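Local structure of lipase aflb (Neosartorya fumigata, 6IDY) at residues A[280-294]-A[422-435]. The protein is a fungal lipase with an alpha/beta-hydrolase type fold that probably hydrolyses ester bonds of lipid substrates and carries a bound calcium ion. Sequence-based numbering, arbitrary orientation.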
loop_
_atom_site.group_PDB
_atom_site.type_symbol
_atom_site.label_atom_id
_atom_site.label_comp_id
_atom_site.label_asym_id
_atom_site.label_seq_id
_atom_site.Cartn_x
_atom_site.Cartn_y
_atom_site.Cartn_z
ATOM N N ALA A 280 -19.416 3.146 11.818
ATOM C CA ALA A 280 -19.669 3.610 10.446
ATOM C C ALA A 280 -18.322 3.926 9.789
ATOM O O ALA A 280 -17.602 4.837 10.206
ATOM C CB ALA A 280 -20.585 4.832 10.450
ATOM N N CYS A 281 -17.952 3.100 8.811
ATOM C CA CYS A 281 -16.652 3.167 8.147
ATOM C C CYS A 281 -16.797 3.156 6.636
ATOM O O CYS A 281 -17.698 3.795 6.122
ATOM C CB CYS A 281 -15.770 2.028 8.652
ATOM S SG CYS A 281 -15.749 1.877 10.456
ATOM N N THR A 282 -15.897 2.479 5.914
ATOM C CA THR A 282 -15.981 2.409 4.458
ATOM C C THR A 282 -16.044 0.932 4.061
ATOM O O THR A 282 -15.679 0.088 4.892
ATOM C CB THR A 282 -14.829 3.193 3.765
ATOM O OG1 THR A 282 -13.720 2.331 3.524
ATOM C CG2 THR A 282 -14.391 4.449 4.522
ATOM N N PRO A 283 -16.479 0.584 2.815
ATOM C CA PRO A 283 -16.510 -0.835 2.421
ATOM C C PRO A 283 -15.180 -1.562 2.602
ATOM O O PRO A 283 -15.183 -2.640 3.183
ATOM C CB PRO A 283 -16.918 -0.784 0.942
ATOM C CG PRO A 283 -17.689 0.470 0.810
ATOM C CD PRO A 283 -16.990 1.445 1.724
ATOM N N SER A 284 -14.049 -0.969 2.142
ATOM C CA SER A 284 -12.732 -1.607 2.245
ATOM C C SER A 284 -12.248 -1.761 3.681
ATOM O O SER A 284 -11.538 -2.725 3.957
ATOM C CB SER A 284 -11.692 -0.903 1.384
ATOM O OG SER A 284 -11.202 0.278 1.992
ATOM N N LEU A 285 -12.639 -0.841 4.595
ATOM C CA LEU A 285 -12.258 -0.961 6.008
ATOM C C LEU A 285 -12.946 -2.184 6.609
ATOM O O LEU A 285 -12.270 -3.028 7.196
ATOM C CB LEU A 285 -12.572 0.311 6.831
ATOM C CG LEU A 285 -11.901 1.637 6.403
ATOM C CD1 LEU A 285 -12.046 2.699 7.482
ATOM C CD2 LEU A 285 -10.414 1.454 6.074
ATOM N N TRP A 286 -14.277 -2.313 6.394
ATOM C CA TRP A 286 -15.043 -3.448 6.888
ATOM C C TRP A 286 -14.599 -4.775 6.288
ATOM O O TRP A 286 -14.497 -5.755 7.026
ATOM C CB TRP A 286 -16.556 -3.231 6.731
ATOM C CG TRP A 286 -17.147 -2.400 7.834
ATOM C CD1 TRP A 286 -17.816 -1.221 7.702
ATOM C CD2 TRP A 286 -17.064 -2.659 9.247
ATOM N NE1 TRP A 286 -18.180 -0.742 8.941
ATOM C CE2 TRP A 286 -17.738 -1.609 9.906
ATOM C CE3 TRP A 286 -16.499 -3.693 10.021
ATOM C CZ2 TRP A 286 -17.855 -1.552 11.296
ATOM C CZ3 TRP A 286 -16.636 -3.646 11.398
ATOM C CH2 TRP A 286 -17.310 -2.588 12.022
ATOM N N GLN A 287 -14.273 -4.799 4.980
ATOM C CA GLN A 287 -13.812 -6.018 4.285
ATOM C C GLN A 287 -12.462 -6.526 4.776
ATOM O O GLN A 287 -12.166 -7.707 4.620
ATOM C CB GLN A 287 -13.737 -5.789 2.770
ATOM C CG GLN A 287 -15.106 -5.714 2.119
ATOM C CD GLN A 287 -15.019 -5.247 0.691
ATOM O OE1 GLN A 287 -14.394 -4.228 0.371
ATOM N NE2 GLN A 287 -15.671 -5.977 -0.192
ATOM N N GLN A 288 -11.647 -5.644 5.368
ATOM C CA GLN A 288 -10.317 -6.012 5.841
ATOM C C GLN A 288 -10.311 -6.599 7.261
ATOM O O GLN A 288 -9.244 -6.800 7.841
ATOM C CB GLN A 288 -9.334 -4.848 5.680
ATOM C CG GLN A 288 -8.978 -4.666 4.205
ATOM C CD GLN A 288 -8.145 -3.450 3.969
ATOM O OE1 GLN A 288 -8.647 -2.329 3.826
ATOM N NE2 GLN A 288 -6.849 -3.647 3.923
ATOM N N GLY A 289 -11.490 -6.928 7.779
ATOM C CA GLY A 289 -11.607 -7.632 9.049
ATOM C C GLY A 289 -11.182 -9.077 8.836
ATOM O O GLY A 289 -11.358 -9.614 7.741
ATOM N N TRP A 290 -10.605 -9.703 9.861
ATOM C CA TRP A 290 -10.105 -11.084 9.820
ATOM C C TRP A 290 -11.110 -12.122 9.339
ATOM O O TRP A 290 -10.746 -12.994 8.554
ATOM C CB TRP A 290 -9.580 -11.503 11.206
ATOM C CG TRP A 290 -8.755 -12.757 11.196
ATOM C CD1 TRP A 290 -9.195 -14.034 11.386
ATOM C CD2 TRP A 290 -7.341 -12.849 10.967
ATOM N NE1 TRP A 290 -8.141 -14.914 11.319
ATOM C CE2 TRP A 290 -6.990 -14.215 11.053
ATOM C CE3 TRP A 290 -6.327 -11.904 10.734
ATOM C CZ2 TRP A 290 -5.673 -14.663 10.891
ATOM C CZ3 TRP A 290 -5.021 -12.349 10.575
ATOM C CH2 TRP A 290 -4.702 -13.712 10.670
ATOM N N ASN A 291 -12.348 -12.060 9.846
ATOM C CA ASN A 291 -13.374 -13.064 9.574
ATOM C C ASN A 291 -14.472 -12.637 8.597
ATOM O O ASN A 291 -15.550 -13.246 8.581
ATOM C CB ASN A 291 -13.983 -13.550 10.894
ATOM C CG ASN A 291 -13.295 -14.798 11.379
ATOM O OD1 ASN A 291 -13.649 -15.923 10.996
ATOM N ND2 ASN A 291 -12.270 -14.627 12.198
ATOM N N THR A 292 -14.185 -11.657 7.739
ATOM C CA THR A 292 -15.190 -11.186 6.792
ATOM C C THR A 292 -15.471 -12.181 5.687
ATOM O O THR A 292 -14.658 -13.071 5.426
ATOM C CB THR A 292 -14.808 -9.828 6.217
ATOM O OG1 THR A 292 -13.572 -9.952 5.505
ATOM C CG2 THR A 292 -14.739 -8.747 7.290
ATOM N N GLU A 293 -16.631 -12.018 5.030
ATOM C CA GLU A 293 -17.016 -12.817 3.877
ATOM C C GLU A 293 -16.040 -12.532 2.741
ATOM O O GLU A 293 -15.689 -13.454 2.018
ATOM C CB GLU A 293 -18.459 -12.519 3.447
ATOM C CG GLU A 293 -19.483 -13.356 4.201
ATOM C CD GLU A 293 -19.377 -14.855 3.979
ATOM O OE1 GLU A 293 -19.418 -15.294 2.806
ATOM O OE2 GLU A 293 -19.248 -15.592 4.982
ATOM N N PHE A 294 -15.549 -11.273 2.629
ATOM C CA PHE A 294 -14.567 -10.894 1.614
ATOM C C PHE A 294 -13.294 -11.748 1.713
ATOM O O PHE A 294 -12.892 -12.352 0.725
ATOM C CB PHE A 294 -14.215 -9.390 1.675
ATOM C CG PHE A 294 -13.092 -9.069 0.715
ATOM C CD1 PHE A 294 -13.335 -8.968 -0.653
ATOM C CD2 PHE A 294 -11.773 -9.013 1.157
ATOM C CE1 PHE A 294 -12.287 -8.765 -1.548
ATOM C CE2 PHE A 294 -10.724 -8.828 0.256
ATOM C CZ PHE A 294 -10.986 -8.733 -1.091
ATOM N N VAL A 422 -10.399 8.836 4.930
ATOM C CA VAL A 422 -11.347 8.020 5.711
ATOM C C VAL A 422 -12.498 8.894 6.236
ATOM O O VAL A 422 -13.674 8.554 6.039
ATOM C CB VAL A 422 -10.652 7.200 6.845
ATOM C CG1 VAL A 422 -11.673 6.598 7.805
ATOM C CG2 VAL A 422 -9.786 6.091 6.264
ATOM N N LEU A 423 -12.153 10.042 6.844
ATOM C CA LEU A 423 -13.135 10.954 7.425
ATOM C C LEU A 423 -14.041 11.606 6.388
ATOM O O LEU A 423 -15.238 11.733 6.642
ATOM C CB LEU A 423 -12.466 11.995 8.339
ATOM C CG LEU A 423 -11.660 11.442 9.545
ATOM C CD1 LEU A 423 -11.201 12.566 10.460
ATOM C CD2 LEU A 423 -12.455 10.423 10.354
ATOM N N ALA A 424 -13.507 11.948 5.205
ATOM C CA ALA A 424 -14.297 12.566 4.129
ATOM C C ALA A 424 -15.141 11.557 3.341
ATOM O O ALA A 424 -16.032 11.973 2.602
ATOM C CB ALA A 424 -13.385 13.327 3.178
ATOM N N TYR A 425 -14.859 10.244 3.471
ATOM C CA TYR A 425 -15.598 9.219 2.732
ATOM C C TYR A 425 -17.061 9.197 3.124
ATOM O O TYR A 425 -17.390 9.043 4.300
ATOM C CB TYR A 425 -14.971 7.826 2.893
ATOM C CG TYR A 425 -15.586 6.787 1.979
ATOM C CD1 TYR A 425 -16.744 6.102 2.345
ATOM C CD2 TYR A 425 -15.010 6.483 0.748
ATOM C CE1 TYR A 425 -17.315 5.147 1.504
ATOM C CE2 TYR A 425 -15.560 5.514 -0.089
ATOM C CZ TYR A 425 -16.714 4.851 0.294
ATOM O OH TYR A 425 -17.270 3.898 -0.528
ATOM N N LYS A 426 -17.933 9.371 2.127
ATOM C CA LYS A 426 -19.385 9.391 2.290
ATOM C C LYS A 426 -20.041 8.709 1.083
ATOM O O LYS A 426 -19.571 8.905 -0.036
ATOM C CB LYS A 426 -19.908 10.837 2.447
ATOM C CG LYS A 426 -19.490 11.501 3.753
ATOM C CD LYS A 426 -19.822 12.985 3.820
ATOM C CE LYS A 426 -19.184 13.602 5.045
ATOM N NZ LYS A 426 -19.814 14.898 5.418
ATOM N N PRO A 427 -21.114 7.905 1.265
ATOM C CA PRO A 427 -21.762 7.557 2.540
ATOM C C PRO A 427 -20.996 6.480 3.303
ATOM O O PRO A 427 -20.402 5.596 2.690
ATOM C CB PRO A 427 -23.167 7.125 2.107
ATOM C CG PRO A 427 -22.987 6.561 0.722
ATOM C CD PRO A 427 -21.772 7.240 0.119
ATOM N N LYS A 428 -20.965 6.586 4.641
ATOM C CA LYS A 428 -20.286 5.594 5.468
ATOM C C LYS A 428 -21.157 4.355 5.620
ATOM O O LYS A 428 -22.364 4.421 5.381
ATOM C CB LYS A 428 -19.808 6.181 6.806
ATOM C CG LYS A 428 -18.490 6.922 6.638
ATOM C CD LYS A 428 -17.897 7.420 7.934
ATOM C CE LYS A 428 -16.623 8.196 7.675
ATOM N NZ LYS A 428 -16.887 9.508 7.019
ATOM N N THR A 429 -20.534 3.202 5.895
ATOM C CA THR A 429 -21.237 1.919 5.972
ATOM C C THR A 429 -20.981 1.220 7.295
ATOM O O THR A 429 -19.893 1.340 7.849
ATOM C CB THR A 429 -20.823 1.000 4.798
ATOM O OG1 THR A 429 -19.445 0.667 4.937
ATOM C CG2 THR A 429 -21.053 1.632 3.427
ATOM N N PHE A 430 -21.968 0.451 7.767
ATOM C CA PHE A 430 -21.885 -0.308 9.015
ATOM C C PHE A 430 -21.418 -1.755 8.823
ATOM O O PHE A 430 -21.157 -2.441 9.805
ATOM C CB PHE A 430 -23.245 -0.279 9.727
ATOM C CG PHE A 430 -23.484 0.986 10.506
ATOM C CD1 PHE A 430 -23.818 2.174 9.855
ATOM C CD2 PHE A 430 -23.401 0.992 11.891
ATOM C CE1 PHE A 430 -24.048 3.346 10.581
ATOM C CE2 PHE A 430 -23.634 2.165 12.615
ATOM C CZ PHE A 430 -23.963 3.328 11.957
ATOM N N GLY A 431 -21.339 -2.208 7.577
ATOM C CA GLY A 431 -20.916 -3.566 7.257
ATOM C C GLY A 431 -20.341 -3.685 5.868
ATOM O O GLY A 431 -20.467 -2.763 5.063
ATOM N N GLU A 432 -19.697 -4.822 5.582
ATOM C CA GLU A 432 -19.081 -5.103 4.285
ATOM C C GLU A 432 -20.130 -5.281 3.160
ATOM O O GLU A 432 -21.247 -5.733 3.446
ATOM C CB GLU A 432 -18.165 -6.335 4.391
ATOM C CG GLU A 432 -18.896 -7.652 4.622
ATOM C CD GLU A 432 -18.015 -8.881 4.612
ATOM O OE1 GLU A 432 -17.189 -9.017 3.680
ATOM O OE2 GLU A 432 -18.152 -9.710 5.539
ATOM N N PRO A 433 -19.799 -4.982 1.879
ATOM C CA PRO A 433 -20.796 -5.189 0.813
ATOM C C PRO A 433 -20.995 -6.668 0.441
ATOM O O PRO A 433 -20.277 -7.549 0.935
ATOM C CB PRO A 433 -20.229 -4.380 -0.362
ATOM C CG PRO A 433 -18.776 -4.359 -0.143
ATOM C CD PRO A 433 -18.539 -4.422 1.341
ATOM N N ALA A 434 -21.976 -6.941 -0.435
ATOM C CA ALA A 434 -22.254 -8.291 -0.925
ATOM C C ALA A 434 -21.084 -8.790 -1.795
ATOM O O ALA A 434 -20.370 -7.992 -2.418
ATOM C CB ALA A 434 -23.546 -8.291 -1.738
ATOM N N ILE A 435 -20.890 -10.105 -1.825
ATOM C CA ILE A 435 -19.856 -10.743 -2.642
ATOM C C ILE A 435 -20.298 -10.731 -4.110
ATOM O O ILE A 435 -21.445 -11.064 -4.410
ATOM C CB ILE A 435 -19.530 -12.179 -2.115
ATOM C CG1 ILE A 435 -18.997 -12.158 -0.652
ATOM C CG2 ILE A 435 -18.588 -12.960 -3.059
ATOM C CD1 ILE A 435 -17.739 -11.311 -0.387
HETATM O O HOH W 1 -17.468 -7.863 1.111
#
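E432 reaches across to the start of helix 293-299. Its CB packs on Q287 CG at 3.9 Å. With chi1 at 68°, CG is tucked between N and C of its own backbone; from there the chain runs out straight to the first turn of the helix. OE2 accepts from E293 N at 2.8 Å and OE1 from F294 N at 3.0 Å, both through syn lone pairs. Two bonds to consecutive amides hold the carboxylate, and the helix N-terminus probably stabilises its negative charge. A water links OE1 to Q287 NE2 and P433 O; the Q287 amide also bonds V205 N and D204. I435 CD1 packs against the E293-F294 backbone, 3.7 Å from F294 N.

W286 lays one ring face against the backbone of F430 and G431, with G431 CA over the five-membered ring. NE1 donates in the ring plane to T429 O (2.9 Å, a bent 132°). C281 N reaches the same oxygen at 2.8 Å, from the other side of the carbonyl plane. T429 N returns a bond to C281 O, which makes a single antiparallel bridge, and a disulfide ties C281 to C273. T282 CB sits over the Y425 ring, whose OH bonds N203.

The tail that follows helix 414-424 runs along residues 280-294, past helix 283-287 to the start of helix 293-299. Helix 205-223 touches S284, Q287 and F294, while L423 packs on helices 16-24 and 31-47.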